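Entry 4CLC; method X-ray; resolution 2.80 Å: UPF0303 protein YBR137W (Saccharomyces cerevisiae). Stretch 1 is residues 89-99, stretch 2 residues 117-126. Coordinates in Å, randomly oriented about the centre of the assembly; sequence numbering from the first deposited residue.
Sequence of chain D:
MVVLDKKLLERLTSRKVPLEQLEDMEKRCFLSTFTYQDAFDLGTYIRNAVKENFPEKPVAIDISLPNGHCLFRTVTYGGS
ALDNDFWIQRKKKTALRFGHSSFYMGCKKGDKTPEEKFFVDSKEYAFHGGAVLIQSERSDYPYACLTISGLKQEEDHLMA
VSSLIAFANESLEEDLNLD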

# COMPACT_ATOMS: atom_id res chain seq x y z
N GLN D 89 -13.36 12.74 12.34
CA GLN D 89 -11.97 12.67 11.90
C GLN D 89 -11.75 13.55 10.69
O GLN D 89 -10.80 14.32 10.63
CB GLN D 89 -11.57 11.24 11.58
CG GLN D 89 -10.16 10.92 12.06
CD GLN D 89 -9.99 11.05 13.59
OE1 GLN D 89 -10.96 11.23 14.34
NE2 GLN D 89 -8.74 10.95 14.05
N ARG D 90 -12.67 13.44 9.74
CA ARG D 90 -12.60 14.23 8.52
C ARG D 90 -12.74 15.75 8.77
O ARG D 90 -12.03 16.55 8.14
CB ARG D 90 -13.64 13.73 7.54
CG ARG D 90 -13.43 12.29 7.16
CD ARG D 90 -14.44 11.82 6.16
NE ARG D 90 -14.47 12.69 4.99
CZ ARG D 90 -15.50 13.45 4.65
NH1 ARG D 90 -16.62 13.44 5.36
NH2 ARG D 90 -15.42 14.22 3.58
N LYS D 91 -13.62 16.16 9.68
CA LYS D 91 -13.74 17.59 9.94
C LYS D 91 -12.48 18.12 10.62
O LYS D 91 -11.90 19.12 10.19
CB LYS D 91 -14.96 17.91 10.80
CG LYS D 91 -16.29 17.62 10.13
CD LYS D 91 -17.43 18.18 10.94
CE LYS D 91 -18.77 17.61 10.48
NZ LYS D 91 -19.89 18.12 11.35
N LYS D 92 -12.08 17.42 11.69
CA LYS D 92 -10.91 17.76 12.50
C LYS D 92 -9.69 17.88 11.62
O LYS D 92 -8.89 18.80 11.77
CB LYS D 92 -10.69 16.69 13.58
CG LYS D 92 -9.51 16.95 14.48
CD LYS D 92 -9.36 15.91 15.57
CE LYS D 92 -9.22 14.53 15.02
NZ LYS D 92 -10.32 13.68 15.56
N LYS D 93 -9.55 16.93 10.70
CA LYS D 93 -8.39 16.90 9.84
C LYS D 93 -8.30 18.19 9.03
O LYS D 93 -7.27 18.88 9.04
CB LYS D 93 -8.40 15.67 8.93
CG LYS D 93 -7.04 15.42 8.31
CD LYS D 93 -6.90 14.09 7.61
CE LYS D 93 -5.44 13.85 7.20
NZ LYS D 93 -5.10 12.40 7.01
N THR D 94 -9.39 18.53 8.34
CA THR D 94 -9.46 19.78 7.59
C THR D 94 -9.10 20.97 8.48
O THR D 94 -8.17 21.71 8.17
CB THR D 94 -10.85 20.03 7.00
OG1 THR D 94 -11.19 19.01 6.05
CG2 THR D 94 -10.87 21.36 6.33
N ALA D 95 -9.81 21.12 9.60
CA ALA D 95 -9.56 22.25 10.51
C ALA D 95 -8.12 22.40 10.97
O ALA D 95 -7.60 23.51 10.94
CB ALA D 95 -10.46 22.13 11.71
N LEU D 96 -7.46 21.31 11.39
CA LEU D 96 -6.09 21.41 11.93
C LEU D 96 -5.09 21.74 10.84
O LEU D 96 -4.07 22.40 11.07
CB LEU D 96 -5.69 20.12 12.65
CG LEU D 96 -6.29 19.90 14.05
CD1 LEU D 96 -6.23 18.42 14.44
CD2 LEU D 96 -5.64 20.78 15.10
N ARG D 97 -5.38 21.26 9.64
CA ARG D 97 -4.49 21.49 8.52
C ARG D 97 -4.55 22.93 8.01
O ARG D 97 -3.51 23.56 7.75
CB ARG D 97 -4.83 20.55 7.37
CG ARG D 97 -4.08 20.89 6.11
CD ARG D 97 -4.28 19.85 5.04
NE ARG D 97 -3.59 20.25 3.81
CZ ARG D 97 -3.37 19.44 2.78
NH1 ARG D 97 -3.78 18.18 2.84
NH2 ARG D 97 -2.74 19.89 1.71
N PHE D 98 -5.77 23.43 7.84
CA PHE D 98 -5.94 24.70 7.15
C PHE D 98 -5.96 25.92 8.07
O PHE D 98 -5.80 27.05 7.59
CB PHE D 98 -7.19 24.63 6.30
CG PHE D 98 -7.06 23.70 5.12
CD1 PHE D 98 -6.38 24.09 3.98
CD2 PHE D 98 -7.62 22.43 5.15
CE1 PHE D 98 -6.26 23.23 2.89
CE2 PHE D 98 -7.52 21.58 4.08
CZ PHE D 98 -6.84 21.98 2.94
N GLY D 99 -6.10 25.69 9.37
CA GLY D 99 -6.12 26.77 10.34
C GLY D 99 -7.43 27.53 10.49
O GLY D 99 -7.45 28.63 11.06
N LYS D 117 -10.06 22.46 -5.45
CA LYS D 117 -9.60 23.72 -4.87
C LYS D 117 -8.41 23.62 -3.91
O LYS D 117 -7.51 24.45 -3.94
CB LYS D 117 -10.77 24.43 -4.17
CG LYS D 117 -10.45 25.86 -3.71
CD LYS D 117 -11.41 26.86 -4.32
CE LYS D 117 -11.05 28.35 -4.03
NZ LYS D 117 -9.71 28.65 -3.41
N PHE D 118 -8.43 22.64 -3.01
CA PHE D 118 -7.33 22.51 -2.04
C PHE D 118 -6.35 21.37 -2.30
O PHE D 118 -5.32 21.26 -1.60
CB PHE D 118 -7.93 22.40 -0.65
CG PHE D 118 -8.89 23.49 -0.36
CD1 PHE D 118 -8.43 24.78 -0.15
CD2 PHE D 118 -10.25 23.25 -0.36
CE1 PHE D 118 -9.33 25.81 0.09
CE2 PHE D 118 -11.14 24.26 -0.12
CZ PHE D 118 -10.68 25.54 0.11
N PHE D 119 -6.67 20.56 -3.31
CA PHE D 119 -5.90 19.37 -3.68
C PHE D 119 -5.79 18.35 -2.56
O PHE D 119 -4.67 18.02 -2.13
CB PHE D 119 -4.52 19.80 -4.18
CG PHE D 119 -4.60 20.79 -5.29
CD1 PHE D 119 -4.79 20.36 -6.60
CD2 PHE D 119 -4.55 22.15 -5.02
CE1 PHE D 119 -4.90 21.28 -7.62
CE2 PHE D 119 -4.65 23.07 -6.04
CZ PHE D 119 -4.83 22.64 -7.34
N VAL D 120 -6.96 17.85 -2.15
CA VAL D 120 -7.13 16.94 -1.01
C VAL D 120 -8.21 15.89 -1.32
O VAL D 120 -9.10 16.14 -2.12
CB VAL D 120 -7.53 17.69 0.26
CG1 VAL D 120 -6.44 18.64 0.69
CG2 VAL D 120 -8.80 18.46 0.02
N ASP D 121 -8.12 14.74 -0.66
CA ASP D 121 -8.93 13.56 -0.96
C ASP D 121 -10.44 13.69 -0.74
O ASP D 121 -11.23 13.15 -1.52
CB ASP D 121 -8.44 12.40 -0.11
CG ASP D 121 -8.88 11.05 -0.63
OD1 ASP D 121 -10.05 10.90 -1.06
OD2 ASP D 121 -8.05 10.13 -0.57
N SER D 122 -10.85 14.31 0.35
CA SER D 122 -12.27 14.47 0.70
C SER D 122 -12.91 13.16 1.19
O SER D 122 -13.90 13.22 1.92
CB SER D 122 -13.12 15.04 -0.47
OG SER D 122 -13.80 14.05 -1.24
N LYS D 123 -12.32 12.00 0.88
CA LYS D 123 -12.70 10.81 1.65
C LYS D 123 -12.03 10.96 3.00
O LYS D 123 -12.41 10.31 3.97
CB LYS D 123 -12.28 9.49 0.97
CG LYS D 123 -13.35 8.88 0.03
CD LYS D 123 -13.32 9.59 -1.32
CE LYS D 123 -14.71 9.65 -1.97
NZ LYS D 123 -14.70 10.46 -3.24
N GLU D 124 -11.09 11.90 3.03
CA GLU D 124 -10.11 12.14 4.07
C GLU D 124 -10.41 13.47 4.78
O GLU D 124 -10.42 13.53 6.01
CB GLU D 124 -8.69 12.15 3.46
CG GLU D 124 -7.54 12.13 4.48
CD GLU D 124 -6.14 12.01 3.86
OE1 GLU D 124 -6.00 12.00 2.61
OE2 GLU D 124 -5.16 11.93 4.64
N TYR D 125 -10.51 14.56 4.03
CA TYR D 125 -10.91 15.84 4.60
C TYR D 125 -12.39 16.18 4.37
O TYR D 125 -12.90 16.03 3.28
CB TYR D 125 -10.05 16.96 4.02
CG TYR D 125 -8.57 16.83 4.28
CD1 TYR D 125 -7.76 16.06 3.43
CD2 TYR D 125 -7.97 17.48 5.34
CE1 TYR D 125 -6.42 15.95 3.64
CE2 TYR D 125 -6.62 17.37 5.55
CZ TYR D 125 -5.85 16.60 4.70
OH TYR D 125 -4.48 16.51 4.91
N ALA D 126 -13.08 16.64 5.41
CA ALA D 126 -14.48 17.02 5.26
C ALA D 126 -14.62 18.53 5.27
O ALA D 126 -13.93 19.22 6.03
CB ALA D 126 -15.34 16.42 6.34

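Stretch 1 is helical from Gln 89 to Phe 98, and the helix begins earlier in the chain. Stretch 2 has no regular helix or strand where it packs against this helix. The contact buries 713 Å², both sides summed.

Gln 89 takes no part in the contact. Its side chain leads away, and its OE1 accepts a hydrogen bond from Lys 92 NZ at 2.8 Å.

Arg 90 sits where the two backbones come close, with its CA 4.6 Å from the CA of Tyr 125. Its CA-to-CB bond points toward stretch 2, and the guanidinium reaches backbone carbonyls there. Arg 90 NH2 donates a very short hydrogen bond to Ser 122 O, at 2.5 Å. It also donates a weak one to Tyr 125 O, at 3.1 Å with an angle of 121°. The Ser 122 carbonyl lies at the edge of the guanidinium, near its plane, where the N-H groups point. The CB of Ala 126 covers one face of the group. Ala 126 N donates to Arg 90 O at 2.9 Å, and the angle of 167° is close to straight. The same carbonyl accepts a weak bond inside the helix from Thr 94 N, at 3.3 Å, so it serves both stretches. Arg 90 CA lies 3.4 Å from Glu 124 O in a CA-H...O contact.

The CA-to-CB bond of Lys 91 points away, and the residue contributes little. Its N lies 3.8 Å from Ala 126 CB.

Lys 93 extends toward stretch 2 with all four chi angles in t. Lys 93 NZ and Glu 124 OE2 form a salt bridge at 2.4 Å, a very short distance. The CA-to-CB bond of Glu 124 points away, but its extended side chain brings the carboxylate back to the lysine. On the way, the aliphatic part of Lys 93 passes over a face of the Tyr 125 ring. Lys 93 CD is 4.1 Å from the centroid of that ring and 19° off the normal, a CH-pi contact.

Thr 94 OG1 donates a hydrogen bond to Ala 126 O at 2.7 Å. Ala 126 is thus held at its backbone N by Arg 90 O and at its backbone O by Thr 94 OG1, from residues one turn apart on the helix.

Ala 95 and Leu 96 make no contact. Arg 97 is extended, and its NH1 donates to Tyr 125 OH at 2.8 Å. The hydroxyl lies near the guanidinium plane, while Val 120 CG1 lies over one face. The other guanidinium nitrogens are bonded elsewhere in the structure.

Phe 98 closes the contact with apolar packing. Its CZ lies 3.8 Å from Phe 118 CB and 4.0 Å from Val 120 CG1. The Phe 98 and Phe 118 rings form an oblique pair, with centroids 5.3 Å apart and planes at 61°. Gly 99 is the first residue to leave helical phi/psi, with positive phi, and does not touch stretch 2.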